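Local coordinates for carboxylic ester hydrolase (Aspergillus niger, PDB 7K4O), which hydrolyses carboxylic esters as a serine esterase of the tannase family and, as a tannin acyl hydrolase, probably acts on the galloyl esters of tannins, at residues A[80-83]-A[84-87]; A[354-358]-A[359-363]; A[449-452]-A[453-456]. All coordinates share one frame; numbering follows the deposited sequence. Where two conformers were deposited one is given.

Contact 1: residues A[80-83]-A[84-87]; sequences LPAP and TDFQ
Pro81 lies against Asp85 and Phe86 where strand 74-81 leaves the sheet and enters a type I beta turn, Ala82 to Asp85, on the way to strand 89-93. The Pro81 ring gives CB to the turn, 4.1 Å from Phe86 N, and holds CG at the edge of the Phe86 ring, near its plane. Phe86 has CG anti to its own N (chi1 177°), which swings the ring away from the turn to stack on Tyr170; the Tyr170 hydroxyl in turn hydrogen-bonds Pro81 O.

Ala82 supplies the acceptor that defines the turn. Its O takes the N-H of Asp85 at 2.8 Å and receives a second, weak bond from Phe86 N. The methyl group of Ala82 also packs on Leu6 of helix 6-9.

Pro83 and Thr84 occupy the two corner positions, with phi/psi pairs close to the type I values; Pro83, whose ring holds phi near -53°, suits the first corner of such a turn. From Pro83 O a weak 3.4 Å bond to Phe86 N starts a second, overlapping turn, so the chain coils briefly without becoming a regular helix. One water joins the two ends of the first turn, accepting from Ala82 N at 3.0 Å and donating to Asp85 OD2 at 2.8 Å.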
# COMPACT_ATOMS: atom_id res chain seq x y z
N LEU A 80 22.83 -0.18 -9.74
CA LEU A 80 23.94 -0.93 -9.08
C LEU A 80 24.83 0.03 -8.31
O LEU A 80 25.39 0.97 -8.87
CB LEU A 80 24.74 -1.63 -10.16
CG LEU A 80 24.05 -2.65 -11.03
CD1 LEU A 80 24.99 -3.16 -12.10
CD2 LEU A 80 23.53 -3.83 -10.21
N PRO A 81 24.96 -0.15 -6.99
CA PRO A 81 25.97 0.61 -6.25
C PRO A 81 27.39 0.40 -6.78
O PRO A 81 27.74 -0.58 -7.41
CB PRO A 81 25.91 0.03 -4.83
CG PRO A 81 24.52 -0.64 -4.75
CD PRO A 81 24.18 -1.09 -6.15
N ALA A 82 28.23 1.38 -6.50
CA ALA A 82 29.67 1.23 -6.72
C ALA A 82 30.12 -0.03 -5.96
O ALA A 82 29.63 -0.29 -4.85
CB ALA A 82 30.37 2.45 -6.20
N PRO A 83 31.08 -0.77 -6.51
CA PRO A 83 31.56 -1.97 -5.82
C PRO A 83 31.99 -1.77 -4.38
O PRO A 83 31.64 -2.61 -3.54
CB PRO A 83 32.72 -2.41 -6.72
CG PRO A 83 32.34 -1.95 -8.09
CD PRO A 83 31.67 -0.61 -7.85
N THR A 84 32.55 -0.60 -4.04
CA THR A 84 33.00 -0.37 -2.65
C THR A 84 31.80 -0.09 -1.75
O THR A 84 31.96 -0.19 -0.56
CB THR A 84 34.11 0.70 -2.57
OG1 THR A 84 33.64 1.92 -3.15
CG2 THR A 84 35.37 0.20 -3.23
N ASP A 85 30.63 0.20 -2.31
CA ASP A 85 29.42 0.50 -1.52
C ASP A 85 28.42 -0.68 -1.50
O ASP A 85 27.51 -0.62 -0.70
CB ASP A 85 28.68 1.68 -2.14
CG ASP A 85 29.43 3.02 -2.02
OD1 ASP A 85 30.14 3.19 -1.00
OD2 ASP A 85 29.23 3.90 -2.94
N PHE A 86 28.64 -1.67 -2.32
CA PHE A 86 27.72 -2.85 -2.40
C PHE A 86 27.87 -3.68 -1.13
O PHE A 86 29.02 -3.95 -0.66
CB PHE A 86 28.07 -3.69 -3.60
CG PHE A 86 27.22 -4.93 -3.71
CD1 PHE A 86 25.84 -4.85 -3.89
CD2 PHE A 86 27.78 -6.18 -3.57
CE1 PHE A 86 25.09 -6.02 -3.97
CE2 PHE A 86 27.04 -7.34 -3.70
CZ PHE A 86 25.69 -7.26 -3.89
N GLN A 87 26.75 -4.05 -0.54
CA GLN A 87 26.72 -4.75 0.78
C GLN A 87 25.92 -6.06 0.69
O GLN A 87 25.26 -6.41 1.70
CB GLN A 87 26.18 -3.81 1.85
CG GLN A 87 27.17 -2.67 2.03
CD GLN A 87 27.09 -1.86 3.29
OE1 GLN A 87 26.05 -1.54 3.81
NE2 GLN A 87 28.26 -1.44 3.75
O HOH W 1 27.14 3.48 -4.71

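Contact 2: residues A[354-358]-A[359-363]; sequences GEYIA and LLVDK. With NAG (2-acetamido-2-deoxy-beta-D-glucopyranose), chain E.
The C-terminal end of helix 351-361 widens here into a pi-type turn, and Tyr356, Ile357 and Val361 carry the contact. The evidence for the widening is at Ile357 O: Asp362 N, five residues on, reaches it at 2.8 Å and nearly along the C=O axis, while Val361 N, the usual alpha-helical donor, is drawn out to 3.3 Å and stands above the carbonyl plane. The regular pattern holds at Glu355 O, which takes Leu359 N at 2.8 Å; Tyr356 O takes Leu360 N and also, weakly, Val361 N, where the widening begins. Lys363 then takes positive phi (59°) and ends the helical path; its NZ folds back to Leu360 O at 3.2 Å and forms a salt bridge with Glu389.

Among the side chains, one methyl, Val361 CG2, touches both Tyr356 and Ile357. Set beside its own backbone N, it sits over one face of the Tyr356 ring as a CH-pi contact, 4.0 Å from the centroid and 25° off the normal. The same CG2 meets Ile357 CD1 at 3.9 Å, the two side chains running alongside each other. Leu360 crosses the tyrosine at about a right angle, with CB 3.8 Å from Tyr356 CE1 and CD1 in plane at the ring edge. At the closing residue of the wide turn, Asp362 CB lies 3.6 Å from O5 of an N-acetylglucosamine.

Tyr356 projects between helices, meeting Trp215 of helix 215-221 at a steep angle and Tyr390 of helix 376-390; Ile357 and Val361 face Trp382 of that second helix, and Leu360 reaches Leu142 of strand 141-142.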
# COMPACT_ATOMS: atom_id res chain seq x y z
N GLY A 354 -14.72 3.24 -10.08
CA GLY A 354 -15.26 3.16 -11.44
C GLY A 354 -14.32 2.42 -12.36
O GLY A 354 -14.78 1.62 -13.22
N GLU A 355 -13.02 2.65 -12.22
CA GLU A 355 -12.06 2.00 -13.11
C GLU A 355 -12.13 0.47 -12.90
O GLU A 355 -11.98 -0.28 -13.90
CB GLU A 355 -10.64 2.50 -12.90
CG GLU A 355 -9.62 1.75 -13.76
CD GLU A 355 -8.34 2.47 -14.06
OE1 GLU A 355 -8.05 3.48 -13.40
OE2 GLU A 355 -7.63 2.03 -14.98
N TYR A 356 -12.19 -0.02 -11.68
CA TYR A 356 -12.27 -1.47 -11.42
C TYR A 356 -13.48 -2.06 -12.19
O TYR A 356 -13.32 -3.03 -12.95
CB TYR A 356 -12.34 -1.82 -9.95
CG TYR A 356 -12.69 -3.27 -9.71
CD1 TYR A 356 -11.87 -4.26 -10.19
CD2 TYR A 356 -13.83 -3.67 -9.05
CE1 TYR A 356 -12.19 -5.60 -10.05
CE2 TYR A 356 -14.11 -5.00 -8.81
CZ TYR A 356 -13.29 -5.99 -9.32
OH TYR A 356 -13.60 -7.31 -9.18
N ILE A 357 -14.64 -1.46 -12.02
CA ILE A 357 -15.86 -2.00 -12.71
C ILE A 357 -15.68 -1.93 -14.22
O ILE A 357 -15.93 -2.94 -14.91
CB ILE A 357 -17.14 -1.30 -12.22
CG1 ILE A 357 -17.32 -1.45 -10.71
CG2 ILE A 357 -18.35 -1.80 -13.02
CD1 ILE A 357 -17.21 -2.85 -10.15
N ALA A 358 -15.26 -0.79 -14.75
CA ALA A 358 -15.15 -0.62 -16.21
C ALA A 358 -14.08 -1.56 -16.79
O ALA A 358 -14.28 -2.13 -17.88
CB ALA A 358 -14.87 0.81 -16.57
N LEU A 359 -12.91 -1.68 -16.14
CA LEU A 359 -11.73 -2.36 -16.71
C LEU A 359 -11.79 -3.88 -16.47
O LEU A 359 -11.43 -4.62 -17.37
CB LEU A 359 -10.46 -1.81 -16.07
CG LEU A 359 -9.16 -2.30 -16.70
CD1 LEU A 359 -8.98 -1.77 -18.10
CD2 LEU A 359 -8.02 -1.95 -15.76
N LEU A 360 -12.09 -4.31 -15.26
CA LEU A 360 -11.88 -5.71 -14.87
C LEU A 360 -13.20 -6.46 -14.66
O LEU A 360 -13.16 -7.66 -14.54
CB LEU A 360 -10.98 -5.74 -13.64
CG LEU A 360 -9.52 -5.41 -13.92
CD1 LEU A 360 -8.84 -5.07 -12.61
CD2 LEU A 360 -8.84 -6.58 -14.60
N VAL A 361 -14.33 -5.78 -14.61
CA VAL A 361 -15.65 -6.44 -14.55
C VAL A 361 -16.29 -6.36 -15.93
O VAL A 361 -16.47 -7.41 -16.58
CB VAL A 361 -16.52 -5.85 -13.44
CG1 VAL A 361 -17.89 -6.53 -13.45
CG2 VAL A 361 -15.85 -5.98 -12.07
N ASP A 362 -16.52 -5.16 -16.43
CA ASP A 362 -17.15 -4.95 -17.77
C ASP A 362 -16.14 -5.15 -18.89
O ASP A 362 -16.52 -5.43 -20.07
CB ASP A 362 -17.75 -3.55 -17.84
CG ASP A 362 -18.91 -3.31 -16.87
OD1 ASP A 362 -19.42 -4.27 -16.27
OD2 ASP A 362 -19.24 -2.13 -16.68
N LYS A 363 -14.85 -4.93 -18.61
CA LYS A 363 -13.76 -5.13 -19.58
C LYS A 363 -13.95 -4.25 -20.83
O LYS A 363 -13.60 -4.67 -21.94
CB LYS A 363 -13.59 -6.61 -19.90
CG LYS A 363 -13.32 -7.47 -18.67
CD LYS A 363 -13.40 -8.95 -18.96
CE LYS A 363 -13.15 -9.89 -17.80
NZ LYS A 363 -14.13 -9.80 -16.68
C1 NAG E . -19.54 -2.18 -21.11
C2 NAG E . -20.72 -1.63 -21.98
C3 NAG E . -21.99 -1.59 -21.20
C4 NAG E . -22.28 -3.03 -20.70
C5 NAG E . -21.08 -3.52 -19.90
C6 NAG E . -21.27 -5.00 -19.56
C7 NAG E . -19.93 -0.06 -23.70
C8 NAG E . -19.58 1.37 -23.96
N2 NAG E . -20.34 -0.32 -22.47
O3 NAG E . -22.91 -1.14 -22.19
O4 NAG E . -23.35 -3.04 -19.74
O5 NAG E . -19.93 -3.43 -20.67
O6 NAG E . -20.91 -5.87 -20.66
O7 NAG E . -19.89 -0.88 -24.57

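Contact 3: residues A[449-452]-A[453-456]; sequences EALN and EWYR
Glu449 and Glu453, one turn apart where helix 444-452 gives way to strand 455-460, turn their carboxylates 68° against each other around a zinc ion. Glu449 OE2 and Glu453 OE1 stand 3.4 Å apart, and both are metal ligands. The two chains reach the metal differently: Glu449 bends at chi2 (-79°), whereas Glu453 runs extended beyond CG. The other oxygen of Glu453, OE2, accepts from a water at 2.8 Å, which also donates to Ala450 O.

Leu451 comes over a face of the Trp454 indole, offset toward the six-membered rim, and its CD1 lies only 3.3 Å from CZ2 of Trp454, a tight fit. Trp454 CG sits between its own N and carbonyl carbon, a setting that brings the ring under the leucine. Tyr455 lies alongside Leu451 and points the same way, its CB 3.8 Å from Leu451 CD1 and over the same indole face. Outside partners fix both aromatic side chains: Trp454 NE1 hydrogen-bonds Tyr439 OH and the indole ring stacks on His405, and Tyr455 OH bonds His413 ND1.

Arg456 bends at chi3 and crosses Asn452 at about a right angle. Its NH1 donates to the backbone O of Asn452 at 2.9 Å, with that oxygen in the guanidinium plane at its edge, while Asn452 ND2 bonds Trp517 O. Leu451 O, over one face of the Trp454 ring, accepts from Trp454 N at 3.0 Å and from Tyr455 N at 2.9 Å, turning the chain from helix toward strand.

Two carboxylates this close would be expected to repel, and the shared zinc probably offsets their charge; the cationic Arg456 would be expected to polarise the backbone carbonyl of Asn452.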
# COMPACT_ATOMS: atom_id res chain seq x y z
N GLU A 449 1.69 -14.09 19.54
CA GLU A 449 3.14 -14.09 19.83
C GLU A 449 3.87 -14.89 18.75
O GLU A 449 4.95 -14.45 18.33
CB GLU A 449 3.40 -14.72 21.20
CG GLU A 449 4.88 -14.63 21.59
CD GLU A 449 5.82 -15.66 20.96
OE1 GLU A 449 5.33 -16.79 20.68
OE2 GLU A 449 7.10 -15.40 20.85
N ALA A 450 3.33 -16.02 18.34
CA ALA A 450 4.00 -16.88 17.34
C ALA A 450 4.10 -16.10 16.01
O ALA A 450 5.22 -16.04 15.41
CB ALA A 450 3.28 -18.18 17.17
N LEU A 451 3.02 -15.44 15.60
CA LEU A 451 3.07 -14.68 14.32
C LEU A 451 4.02 -13.47 14.43
O LEU A 451 4.75 -13.15 13.47
CB LEU A 451 1.67 -14.22 13.95
CG LEU A 451 1.57 -13.52 12.58
CD1 LEU A 451 2.12 -14.38 11.46
CD2 LEU A 451 0.11 -13.18 12.28
N ASN A 452 4.01 -12.79 15.58
CA ASN A 452 4.82 -11.59 15.86
C ASN A 452 6.32 -11.92 15.93
O ASN A 452 7.11 -10.96 15.91
CB ASN A 452 4.32 -10.84 17.11
CG ASN A 452 3.19 -9.88 16.77
OD1 ASN A 452 3.06 -9.46 15.61
ND2 ASN A 452 2.32 -9.56 17.75
N GLU A 453 6.69 -13.16 15.90
CA GLU A 453 8.14 -13.50 15.73
C GLU A 453 8.61 -13.11 14.31
O GLU A 453 9.84 -12.96 14.11
CB GLU A 453 8.37 -14.99 15.89
CG GLU A 453 8.17 -15.55 17.32
CD GLU A 453 8.34 -17.05 17.41
OE1 GLU A 453 8.08 -17.62 18.49
OE2 GLU A 453 8.66 -17.69 16.39
N TRP A 454 7.73 -13.01 13.32
CA TRP A 454 8.20 -12.86 11.92
C TRP A 454 7.31 -11.94 11.06
O TRP A 454 7.75 -11.52 10.00
CB TRP A 454 8.41 -14.23 11.26
CG TRP A 454 7.16 -15.05 11.19
CD1 TRP A 454 6.66 -15.83 12.18
CD2 TRP A 454 6.23 -15.13 10.08
NE1 TRP A 454 5.51 -16.45 11.77
CE2 TRP A 454 5.20 -16.01 10.50
CE3 TRP A 454 6.17 -14.59 8.79
CZ2 TRP A 454 4.13 -16.37 9.67
CZ3 TRP A 454 5.05 -14.89 8.02
CH2 TRP A 454 4.08 -15.77 8.45
N TYR A 455 6.10 -11.59 11.46
CA TYR A 455 5.19 -10.72 10.67
C TYR A 455 4.56 -9.74 11.65
O TYR A 455 3.71 -10.13 12.43
CB TYR A 455 4.13 -11.53 9.91
CG TYR A 455 2.99 -10.75 9.30
CD1 TYR A 455 3.06 -9.37 9.08
CD2 TYR A 455 1.82 -11.40 8.90
CE1 TYR A 455 1.98 -8.66 8.54
CE2 TYR A 455 0.75 -10.71 8.33
CZ TYR A 455 0.81 -9.33 8.20
OH TYR A 455 -0.24 -8.64 7.69
N ARG A 456 5.05 -8.52 11.65
CA ARG A 456 4.66 -7.45 12.58
C ARG A 456 3.96 -6.35 11.81
O ARG A 456 4.37 -5.99 10.70
CB ARG A 456 5.89 -6.96 13.37
CG ARG A 456 6.52 -8.08 14.19
CD ARG A 456 7.84 -7.69 14.88
NE ARG A 456 7.53 -6.81 15.99
CZ ARG A 456 7.10 -7.21 17.19
NH1 ARG A 456 6.96 -8.49 17.49
NH2 ARG A 456 6.86 -6.29 18.11
O HOH W 2 6.39 -18.39 14.88

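Overall arrangement
From the N terminus the contacts come in series, without nesting or crossing, and each is a local turn, not the closure of a long loop. Contact 1 begins the connection between strands 74-81 and 89-93 of the mixed sheet. Contact 2 follows far along the chain, at the end of helix 351-361, where its side chains meet helices 215-221 and 376-390. Contact 3 leads from helix 444-452 into strand 455-460, an outermost strand of the same sheet that contact 1 leaves. None touches another: centres of contacts 1 and 3 lie 32 Å apart, and contacts 2 and 3, 37 Å apart, fall on opposite sides of the chain's centre.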